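Local coordinates for protein folylpolyglutamate synthase/dihydrofolate synthase (Thermotoga maritima, PDB 1O5Z) that probably uses ATP to join L-glutamate to dihydropteroate and to lengthen the gamma-linked glutamate tail of tetrahydrofolate, at residues A[369-374]-A[395-400]; A[344-349]-A[411-416]; A[331-336]-A[362-367]. All coordinates share one frame; numbering follows the deposited sequence.

Overall arrangement
All three contacts lie within the glutamate ligase domain of the Mur ligase family and meet around its six-stranded sheet. Following the chain, helix 326-339 comes first, and its residues 331-336 open contact 3. Strand 345-349 then opens contact 2. Segment 362-367 closes contact 3, so contacts 2 and 3 cross. Strand 370-373 opens contact 1, which closes at 395-400 after helix 384-394. Contact 2 closes last, at 411-416, and contact 1 is nested inside its loop. Contact 1 adds an edge strand, 399-400, contact 2 joins two inner strands, and contact 3 sets a helix against the loop before strand 370-373. Strand 345-349 borders strand 370-373, linking contacts 1 and 2.

Contact 1 (A[369-374]-A[395-400]); sequences ERVIVT and FKNVEV
R370 and E399 form a salt bridge across the two neighbouring strands. The guanidinium approaches side-on: NE of R370 lies 2.7 Å from OE2 of E399, and NH2 of R370 lies 3.0 Å from OE1 of E399. Each nitrogen thus takes its own oxygen, and both oxygens are met on their syn sides. NE stands 31° out of the carboxylate plane, and NH2 lies closer to it. The two flat groups are turned only 24° apart. The R370 chain is extended from CG to NE, and it crosses the E399 side chain at about a right angle.

The backbones beside this pair run parallel. N of E399 donates to O of V371 at 2.9 Å, and O of E399 accepts a hydrogen bond from N of V373 at the same length. E399 is therefore held through both its main-chain N and O as well as its carboxylate. Around V371, V373 and V398 the contact is mostly apolar. CG2 of V371, anti to the carbonyl carbon, is the branch over one face of the F395 ring, 4.0 Å from its centroid, as a CH-pi contact. It also packs on ND2 of N397 at 3.4 Å. Further along, CG2 of V373 packs on CG1 of V398 at 3.5 Å.

A second shell positions these groups. CD1 of I372 lies against one face of the R370 guanidinium, and NH1 of R370 is hydrogen-bonded to O of S410. This further acceptor is likely to restrict rotation of the guanidinium. V373 and V400 both pack on helix 384-394.

Strand 370-373, that helix and strand 399-400 make a beta-alpha-beta unit with parallel strands. It forms the edge of the sheet in the glutamate ligase domain, where 399-400 is an outermost strand.

Contact 2 (A[344-349]-A[411-416]); sequences PLSLVI and TERATV
S346 and T415 pair across two parallel strands inside the six-stranded sheet of the glutamate ligase domain. Strand 345-349 runs beside strand 414-418, and the short segments 345-349 and 414-416 cross at -31°. The ladder has three hydrogen bonds. N of S346 donates to O of A414 at 3.0 Å, O of S346 accepts from N of V416, and N of V348 donates to O of V416.

Side chains alternate between the two faces. With L345, L347, A414 and V416 the packing is aliphatic. CG of L347 stands anti to the backbone N (chi1 177°), and CD1 of L347 comes to 4.0 Å from CG1 of V416. CD2 of L345 meets CB of A414 at 3.7 Å. Helix 326-339 covers this face through L332 and L336.

The S346 face is mixed. CG2 of V348 packs on CG2 of T415 at 3.5 Å. That methyl is anti to the backbone N of T415, while OG1 stands anti to the carbonyl carbon (chi1 -66°) and donates to O of R413. CG2 of T411 touches CB of S346. OG1 of T411 bonds with NZ of K316 and with O of I408.

R413 is extended from CG to NE, and its aliphatic part runs past S346. OG of S346 is buried here without a polar partner in the model. Its closest neighbour across the contact is CD of R413, at 3.3 Å. Near P344 one water bridges the two segments, donating to O of P344 at 2.6 Å and accepting from N of A414.

Contact 3 (A[331-336]-A[362-367]); sequences SLVRSL and RKYTGI
Helix 326-339 packs here against the loop that leads into strand 370-373, beside the sheet of the glutamate ligase domain. V333 is central. Both its methyls press on CD1 of I367: CG1 of V333 lies 3.3 Å from CD1 of I367, and CG2 of V333 lies 3.5 Å from the same atom. Both pairs are tighter than usual van der Waals contact. CG2 of V333 also reaches CD2 of Y364 at 3.5 Å. The hydroxyl end of the Y364 ring comes up to the helix at L332. There OH of Y364 is met by CD2 of L332 at 3.4 Å, the two side chains crossing at about a right angle. The same leucine methyl also touches CE2 of the ring. The ring also touches I349 and T418 of the sheet. An alanine in place of Y364 would probably open a gap between L332, V333 and I349, and leave the L332 methyl without its ring partner. No hydrogen bond joins the two segments. The helix and the loop are held together by close fit and by burial of apolar side chains.

Contact 1 (A[369-374]-A[395-400])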
ATOM      1  N   GLU A 369     -17.741   3.147  22.689  1.00 46.69           N
ATOM      2  CA  GLU A 369     -18.696   2.732  23.642  1.00 46.99           C
ATOM      3  C   GLU A 369     -18.181   1.451  24.290  1.00 46.85           C
ATOM      4  O   GLU A 369     -18.654   1.061  25.310  1.00 47.53           O
ATOM      5  CB  GLU A 369     -19.974   2.429  22.888  1.00 47.55           C
ATOM      6  CG  GLU A 369     -21.241   2.702  23.625  1.00 49.84           C
ATOM      7  CD  GLU A 369     -21.513   4.158  23.685  1.00 53.86           C
ATOM      8  OE1 GLU A 369     -22.337   4.542  24.537  1.00 58.32           O
ATOM      9  OE2 GLU A 369     -20.889   4.892  22.881  1.00 57.40           O
ATOM     10  N   ARG A 370     -17.245   0.768  23.663  1.00 46.40           N
ATOM     11  CA  ARG A 370     -16.838  -0.536  24.116  1.00 46.56           C
ATOM     12  C   ARG A 370     -15.455  -0.813  23.576  1.00 46.07           C
ATOM     13  O   ARG A 370     -15.177  -0.537  22.391  1.00 45.99           O
ATOM     14  CB  ARG A 370     -17.811  -1.583  23.595  1.00 46.76           C
ATOM     15  CG  ARG A 370     -17.542  -2.993  24.069  1.00 47.02           C
ATOM     16  CD  ARG A 370     -18.546  -3.972  23.540  1.00 47.75           C
ATOM     17  NE  ARG A 370     -18.209  -5.347  23.910  1.00 49.32           N
ATOM     18  CZ  ARG A 370     -18.667  -6.402  23.280  1.00 49.32           C
ATOM     19  NH1 ARG A 370     -19.444  -6.255  22.233  1.00 49.22           N
ATOM     20  NH2 ARG A 370     -18.321  -7.620  23.671  1.00 50.60           N
ATOM     21  N   VAL A 371     -14.586  -1.309  24.459  1.00 45.26           N
ATOM     22  CA  VAL A 371     -13.206  -1.560  24.141  1.00 44.68           C
ATOM     23  C   VAL A 371     -12.881  -3.000  24.506  1.00 44.99           C
ATOM     24  O   VAL A 371     -13.126  -3.472  25.620  1.00 45.32           O
ATOM     25  CB  VAL A 371     -12.240  -0.558  24.818  1.00 45.35           C
ATOM     26  CG1 VAL A 371     -10.771  -0.865  24.464  1.00 44.82           C
ATOM     27  CG2 VAL A 371     -12.590   0.883  24.425  1.00 45.46           C
ATOM     28  N   ILE A 372     -12.372  -3.693  23.499  1.00 44.67           N
ATOM     29  CA  ILE A 372     -11.973  -5.065  23.581  1.00 44.73           C
ATOM     30  C   ILE A 372     -10.510  -5.135  23.137  1.00 44.08           C
ATOM     31  O   ILE A 372     -10.190  -4.783  22.033  1.00 42.82           O
ATOM     32  CB  ILE A 372     -12.810  -5.920  22.634  1.00 44.81           C
ATOM     33  CG1 ILE A 372     -14.300  -5.769  22.940  1.00 45.07           C
ATOM     34  CG2 ILE A 372     -12.346  -7.371  22.709  1.00 43.25           C
ATOM     35  CD1 ILE A 372     -15.171  -6.406  21.881  1.00 45.72           C
ATOM     36  N   VAL A 373      -9.643  -5.589  24.035  1.00 43.89           N
ATOM     37  CA  VAL A 373      -8.259  -5.823  23.748  1.00 43.33           C
ATOM     38  C   VAL A 373      -8.203  -7.291  23.358  1.00 43.78           C
ATOM     39  O   VAL A 373      -8.824  -8.148  23.992  1.00 43.35           O
ATOM     40  CB  VAL A 373      -7.371  -5.595  25.000  1.00 43.30           C
ATOM     41  CG1 VAL A 373      -5.904  -5.784  24.660  1.00 43.72           C
ATOM     42  CG2 VAL A 373      -7.611  -4.186  25.587  1.00 41.93           C
ATOM     43  N   THR A 374      -7.425  -7.574  22.334  1.00 43.96           N
ATOM     44  CA  THR A 374      -7.311  -8.929  21.804  1.00 44.85           C
ATOM     45  C   THR A 374      -5.866  -9.242  21.546  1.00 45.51           C
ATOM     46  O   THR A 374      -5.030  -8.344  21.609  1.00 45.50           O
ATOM     47  CB  THR A 374      -8.153  -9.033  20.530  1.00 43.95           C
ATOM     48  OG1 THR A 374      -8.303 -10.399  20.213  1.00 46.93           O
ATOM     49  CG2 THR A 374      -7.490  -8.398  19.318  1.00 43.13           C
ATOM     50  N   PHE A 395      -9.538   3.354  30.026  1.00 55.65           N
ATOM     51  CA  PHE A 395     -10.995   3.174  29.777  1.00 56.38           C
ATOM     52  C   PHE A 395     -11.653   2.314  30.857  1.00 56.95           C
ATOM     53  O   PHE A 395     -11.092   1.310  31.240  1.00 57.32           O
ATOM     54  CB  PHE A 395     -11.331   2.454  28.416  1.00 55.45           C
ATOM     55  CG  PHE A 395     -10.387   2.740  27.227  1.00 54.90           C
ATOM     56  CD1 PHE A 395      -9.255   1.941  26.995  1.00 54.20           C
ATOM     57  CD2 PHE A 395     -10.693   3.721  26.293  1.00 53.31           C
ATOM     58  CE1 PHE A 395      -8.402   2.176  25.919  1.00 52.65           C
ATOM     59  CE2 PHE A 395      -9.854   3.935  25.194  1.00 52.25           C
ATOM     60  CZ  PHE A 395      -8.721   3.149  25.001  1.00 51.74           C
ATOM     61  N   LYS A 396     -12.872   2.637  31.273  1.00 58.30           N
ATOM     62  CA  LYS A 396     -13.582   1.812  32.285  1.00 59.23           C
ATOM     63  C   LYS A 396     -14.031   0.492  31.675  1.00 60.61           C
ATOM     64  O   LYS A 396     -14.142  -0.551  32.325  1.00 61.77           O
ATOM     65  CB  LYS A 396     -14.804   2.562  32.839  1.00 59.73           C
ATOM     66  N   ASN A 397     -14.279   0.574  30.389  1.00 61.35           N
ATOM     67  CA  ASN A 397     -14.749  -0.518  29.576  1.00 62.07           C
ATOM     68  C   ASN A 397     -13.993  -1.869  29.732  1.00 61.73           C
ATOM     69  O   ASN A 397     -14.607  -2.956  29.915  1.00 62.34           O
ATOM     70  CB  ASN A 397     -14.689  -0.074  28.060  1.00 62.70           C
ATOM     71  CG  ASN A 397     -15.229   1.401  27.812  1.00 64.18           C
ATOM     72  OD1 ASN A 397     -16.201   1.844  28.438  1.00 66.06           O
ATOM     73  ND2 ASN A 397     -14.580   2.131  26.903  1.00 65.61           N
ATOM     74  N   VAL A 398     -12.665  -1.805  29.627  1.00 59.80           N
ATOM     75  CA  VAL A 398     -11.913  -2.908  28.974  1.00 57.52           C
ATOM     76  C   VAL A 398     -12.406  -4.361  29.141  1.00 55.41           C
ATOM     77  O   VAL A 398     -12.590  -4.845  30.251  1.00 54.48           O
ATOM     78  CB  VAL A 398     -10.436  -2.843  29.308  1.00 57.45           C
ATOM     79  CG1 VAL A 398      -9.672  -3.800  28.415  1.00 57.68           C
ATOM     80  CG2 VAL A 398      -9.957  -1.424  29.119  1.00 57.80           C
ATOM     81  N   GLU A 399     -12.599  -5.039  27.997  1.00 53.41           N
ATOM     82  CA  GLU A 399     -12.763  -6.491  27.960  1.00 51.86           C
ATOM     83  C   GLU A 399     -11.570  -7.059  27.267  1.00 50.02           C
ATOM     84  O   GLU A 399     -10.931  -6.388  26.500  1.00 49.44           O
ATOM     85  CB  GLU A 399     -14.009  -6.940  27.204  1.00 51.65           C
ATOM     86  CG  GLU A 399     -15.238  -6.133  27.537  1.00 52.12           C
ATOM     87  CD  GLU A 399     -16.383  -6.383  26.586  1.00 51.80           C
ATOM     88  OE1 GLU A 399     -16.480  -7.506  26.051  1.00 47.54           O
ATOM     89  OE2 GLU A 399     -17.187  -5.446  26.406  1.00 51.26           O
ATOM     90  N   VAL A 400     -11.286  -8.310  27.567  1.00 48.77           N
ATOM     91  CA  VAL A 400     -10.232  -9.041  26.923  1.00 47.43           C
ATOM     92  C   VAL A 400     -10.887 -10.188  26.238  1.00 46.63           C
ATOM     93  O   VAL A 400     -11.477 -11.048  26.882  1.00 45.19           O
ATOM     94  CB  VAL A 400      -9.190  -9.569  27.923  1.00 47.46           C
ATOM     95  CG1 VAL A 400      -8.004 -10.216  27.168  1.00 47.10           C
ATOM     96  CG2 VAL A 400      -8.715  -8.443  28.849  1.00 46.99           C
TER

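Contact 2 (A[344-349]-A[411-416])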
ATOM      1  N   PRO A 344     -22.388   5.005  17.536  1.00 48.45           N
ATOM      2  CA  PRO A 344     -21.773   4.239  18.614  1.00 47.55           C
ATOM      3  C   PRO A 344     -20.792   3.266  18.035  1.00 46.36           C
ATOM      4  O   PRO A 344     -21.101   2.630  17.030  1.00 46.57           O
ATOM      5  CB  PRO A 344     -22.941   3.480  19.238  1.00 47.79           C
ATOM      6  CG  PRO A 344     -23.983   3.451  18.193  1.00 48.50           C
ATOM      7  CD  PRO A 344     -23.815   4.672  17.371  1.00 48.11           C
ATOM      8  N   LEU A 345     -19.623   3.171  18.650  1.00 45.02           N
ATOM      9  CA  LEU A 345     -18.521   2.388  18.128  1.00 44.54           C
ATOM     10  C   LEU A 345     -17.931   1.472  19.166  1.00 43.84           C
ATOM     11  O   LEU A 345     -17.969   1.760  20.353  1.00 43.67           O
ATOM     12  CB  LEU A 345     -17.396   3.282  17.652  1.00 44.58           C
ATOM     13  CG  LEU A 345     -17.703   4.235  16.508  1.00 46.05           C
ATOM     14  CD1 LEU A 345     -16.445   5.025  16.254  1.00 46.00           C
ATOM     15  CD2 LEU A 345     -18.189   3.499  15.225  1.00 46.76           C
ATOM     16  N   SER A 346     -17.383   0.375  18.679  1.00 43.34           N
ATOM     17  CA  SER A 346     -16.666  -0.594  19.477  1.00 43.22           C
ATOM     18  C   SER A 346     -15.265  -0.688  18.872  1.00 42.94           C
ATOM     19  O   SER A 346     -15.083  -0.421  17.708  1.00 42.86           O
ATOM     20  CB  SER A 346     -17.358  -1.961  19.429  1.00 43.02           C
ATOM     21  OG  SER A 346     -18.601  -1.926  20.082  1.00 42.44           O
ATOM     22  N   LEU A 347     -14.282  -1.008  19.704  1.00 43.24           N
ATOM     23  CA  LEU A 347     -12.887  -1.068  19.342  1.00 43.36           C
ATOM     24  C   LEU A 347     -12.438  -2.453  19.660  1.00 43.72           C
ATOM     25  O   LEU A 347     -12.616  -2.903  20.791  1.00 43.18           O
ATOM     26  CB  LEU A 347     -12.056  -0.153  20.228  1.00 43.20           C
ATOM     27  CG  LEU A 347     -10.542  -0.139  20.028  1.00 42.09           C
ATOM     28  CD1 LEU A 347     -10.130   0.212  18.593  1.00 41.05           C
ATOM     29  CD2 LEU A 347     -10.027   0.905  20.972  1.00 44.57           C
ATOM     30  N   VAL A 348     -11.823  -3.093  18.670  1.00 44.39           N
ATOM     31  CA  VAL A 348     -11.067  -4.303  18.883  1.00 44.49           C
ATOM     32  C   VAL A 348      -9.621  -3.930  18.576  1.00 44.71           C
ATOM     33  O   VAL A 348      -9.291  -3.591  17.437  1.00 44.19           O
ATOM     34  CB  VAL A 348     -11.596  -5.454  18.017  1.00 45.33           C
ATOM     35  CG1 VAL A 348     -10.764  -6.740  18.218  1.00 45.52           C
ATOM     36  CG2 VAL A 348     -13.103  -5.686  18.324  1.00 43.57           C
ATOM     37  N   ILE A 349      -8.780  -3.966  19.627  1.00 44.09           N
ATOM     38  CA  ILE A 349      -7.391  -3.528  19.549  1.00 43.99           C
ATOM     39  C   ILE A 349      -6.350  -4.591  20.021  1.00 43.62           C
ATOM     40  O   ILE A 349      -6.510  -5.252  21.035  1.00 43.79           O
ATOM     41  CB  ILE A 349      -7.233  -2.129  20.218  1.00 44.13           C
ATOM     42  CG1 ILE A 349      -5.884  -1.479  19.857  1.00 43.89           C
ATOM     43  CG2 ILE A 349      -7.483  -2.175  21.732  1.00 44.79           C
ATOM     44  CD1 ILE A 349      -5.922  -0.001  19.959  1.00 44.30           C
ATOM     45  N   THR A 411     -19.226  -8.165  18.724  1.00 46.10           N
ATOM     46  CA  THR A 411     -19.765  -6.821  18.617  1.00 46.22           C
ATOM     47  C   THR A 411     -21.062  -6.767  17.811  1.00 46.79           C
ATOM     48  O   THR A 411     -21.336  -7.617  16.968  1.00 46.55           O
ATOM     49  CB  THR A 411     -18.729  -5.881  18.034  1.00 45.99           C
ATOM     50  OG1 THR A 411     -18.217  -6.394  16.801  1.00 45.16           O
ATOM     51  CG2 THR A 411     -17.493  -5.842  18.915  1.00 48.05           C
ATOM     52  N   GLU A 412     -21.854  -5.759  18.148  1.00 47.79           N
ATOM     53  CA  GLU A 412     -23.067  -5.363  17.453  1.00 48.62           C
ATOM     54  C   GLU A 412     -22.827  -4.048  16.704  1.00 48.13           C
ATOM     55  O   GLU A 412     -23.339  -3.853  15.585  1.00 48.27           O
ATOM     56  CB  GLU A 412     -24.180  -5.112  18.467  1.00 49.52           C
ATOM     57  CG  GLU A 412     -24.309  -6.178  19.536  1.00 53.50           C
ATOM     58  CD  GLU A 412     -25.028  -7.425  19.038  1.00 59.21           C
ATOM     59  OE1 GLU A 412     -24.691  -7.945  17.946  1.00 62.27           O
ATOM     60  OE2 GLU A 412     -25.946  -7.893  19.751  1.00 62.04           O
ATOM     61  N   ARG A 413     -22.067  -3.150  17.350  1.00 47.16           N
ATOM     62  CA  ARG A 413     -21.802  -1.830  16.853  1.00 46.22           C
ATOM     63  C   ARG A 413     -20.825  -1.884  15.732  1.00 45.52           C
ATOM     64  O   ARG A 413     -20.079  -2.835  15.598  1.00 45.44           O
ATOM     65  CB  ARG A 413     -21.208  -0.950  17.943  1.00 46.36           C
ATOM     66  CG  ARG A 413     -22.120  -0.677  19.125  1.00 45.88           C
ATOM     67  CD  ARG A 413     -21.323  -0.104  20.313  1.00 46.58           C
ATOM     68  NE  ARG A 413     -22.108   0.191  21.499  1.00 45.28           N
ATOM     69  CZ  ARG A 413     -22.080  -0.497  22.645  1.00 45.95           C
ATOM     70  NH1 ARG A 413     -21.320  -1.567  22.820  1.00 45.60           N
ATOM     71  NH2 ARG A 413     -22.842  -0.097  23.650  1.00 46.32           N
ATOM     72  N   ALA A 414     -20.841  -0.841  14.918  1.00 44.76           N
ATOM     73  CA  ALA A 414     -19.751  -0.588  14.008  1.00 44.16           C
ATOM     74  C   ALA A 414     -18.386  -0.714  14.766  1.00 44.09           C
ATOM     75  O   ALA A 414     -18.166  -0.064  15.808  1.00 43.17           O
ATOM     76  CB  ALA A 414     -19.932   0.789  13.354  1.00 44.39           C
ATOM     77  N   THR A 415     -17.507  -1.595  14.258  1.00 43.46           N
ATOM     78  CA  THR A 415     -16.337  -2.057  15.006  1.00 43.18           C
ATOM     79  C   THR A 415     -15.071  -1.648  14.297  1.00 43.40           C
ATOM     80  O   THR A 415     -14.904  -1.952  13.118  1.00 42.95           O
ATOM     81  CB  THR A 415     -16.368  -3.562  15.141  1.00 42.98           C
ATOM     82  OG1 THR A 415     -17.479  -3.935  15.947  1.00 43.29           O
ATOM     83  CG2 THR A 415     -15.166  -4.076  15.929  1.00 43.00           C
ATOM     84  N   VAL A 416     -14.185  -0.972  15.028  1.00 43.93           N
ATOM     85  CA  VAL A 416     -12.884  -0.559  14.564  1.00 43.93           C
ATOM     86  C   VAL A 416     -11.890  -1.637  14.996  1.00 44.86           C
ATOM     87  O   VAL A 416     -11.730  -1.897  16.166  1.00 44.66           O
ATOM     88  CB  VAL A 416     -12.461   0.796  15.169  1.00 44.09           C
ATOM     89  CG1 VAL A 416     -11.016   1.122  14.774  1.00 44.64           C
ATOM     90  CG2 VAL A 416     -13.416   1.918  14.758  1.00 43.24           C
TER
HETATM   91  O   HOH W   1     -22.794   1.402  15.410  1.00 39.97           O

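Contact 3 (A[331-336]-A[362-367])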
ATOM      1  N   SER A 331      -4.701   9.753  13.126  1.00 44.98           N
ATOM      2  CA  SER A 331      -5.358   9.859  11.810  1.00 45.46           C
ATOM      3  C   SER A 331      -6.627   9.038  11.715  1.00 44.94           C
ATOM      4  O   SER A 331      -7.586   9.435  11.057  1.00 45.28           O
ATOM      5  CB  SER A 331      -4.456   9.336  10.694  1.00 45.40           C
ATOM      6  OG  SER A 331      -3.388  10.203  10.538  1.00 47.89           O
ATOM      7  N   LEU A 332      -6.597   7.862  12.320  1.00 43.64           N
ATOM      8  CA  LEU A 332      -7.745   7.013  12.310  1.00 42.93           C
ATOM      9  C   LEU A 332      -8.900   7.761  12.943  1.00 42.43           C
ATOM     10  O   LEU A 332      -9.970   7.802  12.393  1.00 42.24           O
ATOM     11  CB  LEU A 332      -7.460   5.698  13.054  1.00 42.50           C
ATOM     12  CG  LEU A 332      -8.689   4.806  13.212  1.00 42.71           C
ATOM     13  CD1 LEU A 332      -9.217   4.500  11.803  1.00 44.73           C
ATOM     14  CD2 LEU A 332      -8.378   3.554  13.951  1.00 43.55           C
ATOM     15  N   VAL A 333      -8.647   8.373  14.090  1.00 42.25           N
ATOM     16  CA  VAL A 333      -9.676   8.989  14.888  1.00 42.17           C
ATOM     17  C   VAL A 333     -10.279  10.166  14.170  1.00 42.50           C
ATOM     18  O   VAL A 333     -11.467  10.421  14.287  1.00 41.44           O
ATOM     19  CB  VAL A 333      -9.088   9.467  16.230  1.00 42.29           C
ATOM     20  CG1 VAL A 333     -10.033  10.448  16.931  1.00 43.81           C
ATOM     21  CG2 VAL A 333      -8.733   8.290  17.140  1.00 42.77           C
ATOM     22  N   ARG A 334      -9.433  10.906  13.463  1.00 43.73           N
ATOM     23  CA  ARG A 334      -9.855  11.996  12.591  1.00 44.44           C
ATOM     24  C   ARG A 334     -10.806  11.491  11.531  1.00 44.07           C
ATOM     25  O   ARG A 334     -11.855  12.057  11.287  1.00 44.02           O
ATOM     26  CB  ARG A 334      -8.657  12.593  11.874  1.00 45.22           C
ATOM     27  CG  ARG A 334      -7.686  13.261  12.790  1.00 48.82           C
ATOM     28  CD  ARG A 334      -6.922  14.424  12.167  1.00 52.64           C
ATOM     29  NE  ARG A 334      -6.385  15.262  13.242  1.00 55.94           N
ATOM     30  CZ  ARG A 334      -5.207  15.087  13.840  1.00 57.39           C
ATOM     31  NH1 ARG A 334      -4.399  14.100  13.444  1.00 58.91           N
ATOM     32  NH2 ARG A 334      -4.829  15.909  14.828  1.00 56.03           N
ATOM     33  N   SER A 335     -10.402  10.432  10.874  1.00 43.78           N
ATOM     34  CA  SER A 335     -11.245   9.784   9.880  1.00 44.25           C
ATOM     35  C   SER A 335     -12.575   9.258  10.446  1.00 44.08           C
ATOM     36  O   SER A 335     -13.626   9.466   9.853  1.00 43.80           O
ATOM     37  CB  SER A 335     -10.436   8.674   9.202  1.00 44.11           C
ATOM     38  OG  SER A 335      -9.511   9.294   8.314  1.00 44.94           O
ATOM     39  N   LEU A 336     -12.519   8.614  11.611  1.00 44.42           N
ATOM     40  CA  LEU A 336     -13.726   8.240  12.365  1.00 44.14           C
ATOM     41  C   LEU A 336     -14.680   9.370  12.672  1.00 44.88           C
ATOM     42  O   LEU A 336     -15.878   9.163  12.656  1.00 45.90           O
ATOM     43  CB  LEU A 336     -13.368   7.570  13.678  1.00 43.30           C
ATOM     44  CG  LEU A 336     -12.768   6.201  13.529  1.00 43.15           C
ATOM     45  CD1 LEU A 336     -12.154   5.843  14.811  1.00 42.83           C
ATOM     46  CD2 LEU A 336     -13.842   5.182  13.130  1.00 45.41           C
ATOM     47  N   ARG A 362      -4.013   5.991  23.978  1.00 44.41           N
ATOM     48  CA  ARG A 362      -4.426   7.302  24.395  1.00 45.10           C
ATOM     49  C   ARG A 362      -5.152   8.080  23.334  1.00 46.16           C
ATOM     50  O   ARG A 362      -5.925   8.973  23.647  1.00 46.61           O
ATOM     51  CB  ARG A 362      -3.199   8.083  24.762  1.00 45.34           C
ATOM     52  CG  ARG A 362      -2.482   7.567  26.008  1.00 45.58           C
ATOM     53  CD  ARG A 362      -1.120   8.199  26.251  1.00 45.75           C
ATOM     54  NE  ARG A 362      -1.185   9.315  27.183  1.00 43.62           N
ATOM     55  CZ  ARG A 362      -1.039   9.189  28.497  1.00 48.15           C
ATOM     56  NH1 ARG A 362      -0.824   8.005  29.070  1.00 51.90           N
ATOM     57  NH2 ARG A 362      -1.109  10.246  29.269  1.00 47.83           N
ATOM     58  N   LYS A 363      -4.897   7.766  22.069  1.00 47.00           N
ATOM     59  CA  LYS A 363      -5.601   8.436  20.961  1.00 46.93           C
ATOM     60  C   LYS A 363      -7.097   8.111  20.985  1.00 47.06           C
ATOM     61  O   LYS A 363      -7.939   8.928  20.591  1.00 45.74           O
ATOM     62  CB  LYS A 363      -4.985   8.044  19.606  1.00 46.56           C
ATOM     63  CG  LYS A 363      -3.493   8.376  19.455  1.00 45.36           C
ATOM     64  CD  LYS A 363      -3.142   9.803  19.908  1.00 45.43           C
ATOM     65  CE  LYS A 363      -1.654  10.066  19.743  1.00 44.47           C
ATOM     66  NZ  LYS A 363      -1.282  11.458  20.024  1.00 44.58           N
ATOM     67  N   TYR A 364      -7.402   6.923  21.502  1.00 47.45           N
ATOM     68  CA  TYR A 364      -8.726   6.347  21.405  1.00 47.95           C
ATOM     69  C   TYR A 364      -9.642   6.608  22.570  1.00 48.70           C
ATOM     70  O   TYR A 364     -10.766   6.078  22.596  1.00 48.80           O
ATOM     71  CB  TYR A 364      -8.596   4.839  21.192  1.00 48.07           C
ATOM     72  CG  TYR A 364      -7.918   4.529  19.911  1.00 47.42           C
ATOM     73  CD1 TYR A 364      -6.879   3.631  19.866  1.00 48.00           C
ATOM     74  CD2 TYR A 364      -8.286   5.176  18.738  1.00 49.66           C
ATOM     75  CE1 TYR A 364      -6.235   3.363  18.709  1.00 47.31           C
ATOM     76  CE2 TYR A 364      -7.641   4.908  17.558  1.00 50.27           C
ATOM     77  CZ  TYR A 364      -6.614   3.992  17.549  1.00 47.70           C
ATOM     78  OH  TYR A 364      -5.965   3.691  16.369  1.00 48.44           O
ATOM     79  N   THR A 365      -9.205   7.444  23.506  1.00 49.51           N
ATOM     80  CA  THR A 365     -10.034   7.770  24.641  1.00 50.27           C
ATOM     81  C   THR A 365     -11.219   8.617  24.193  1.00 50.68           C
ATOM     82  O   THR A 365     -11.099   9.435  23.294  1.00 51.43           O
ATOM     83  CB  THR A 365      -9.205   8.470  25.810  1.00 50.53           C
ATOM     84  OG1 THR A 365      -8.670   9.765  25.417  1.00 50.06           O
ATOM     85  CG2 THR A 365      -7.991   7.615  26.192  1.00 50.26           C
ATOM     86  N   GLY A 366     -12.371   8.416  24.821  1.00 50.76           N
ATOM     87  CA  GLY A 366     -13.515   9.288  24.582  1.00 50.33           C
ATOM     88  C   GLY A 366     -14.255   9.018  23.291  1.00 50.20           C
ATOM     89  O   GLY A 366     -15.102   9.812  22.909  1.00 50.42           O
ATOM     90  N   ILE A 367     -13.970   7.896  22.621  1.00 49.64           N
ATOM     91  CA  ILE A 367     -14.577   7.617  21.304  1.00 49.53           C
ATOM     92  C   ILE A 367     -15.466   6.398  21.293  1.00 48.74           C
ATOM     93  O   ILE A 367     -16.490   6.379  20.627  1.00 48.63           O
ATOM     94  CB  ILE A 367     -13.475   7.437  20.222  1.00 50.28           C
ATOM     95  CG1 ILE A 367     -12.779   8.756  19.959  1.00 52.37           C
ATOM     96  CG2 ILE A 367     -14.043   6.960  18.898  1.00 49.91           C
ATOM     97  CD1 ILE A 367     -11.563   8.563  19.149  1.00 55.43           C
TER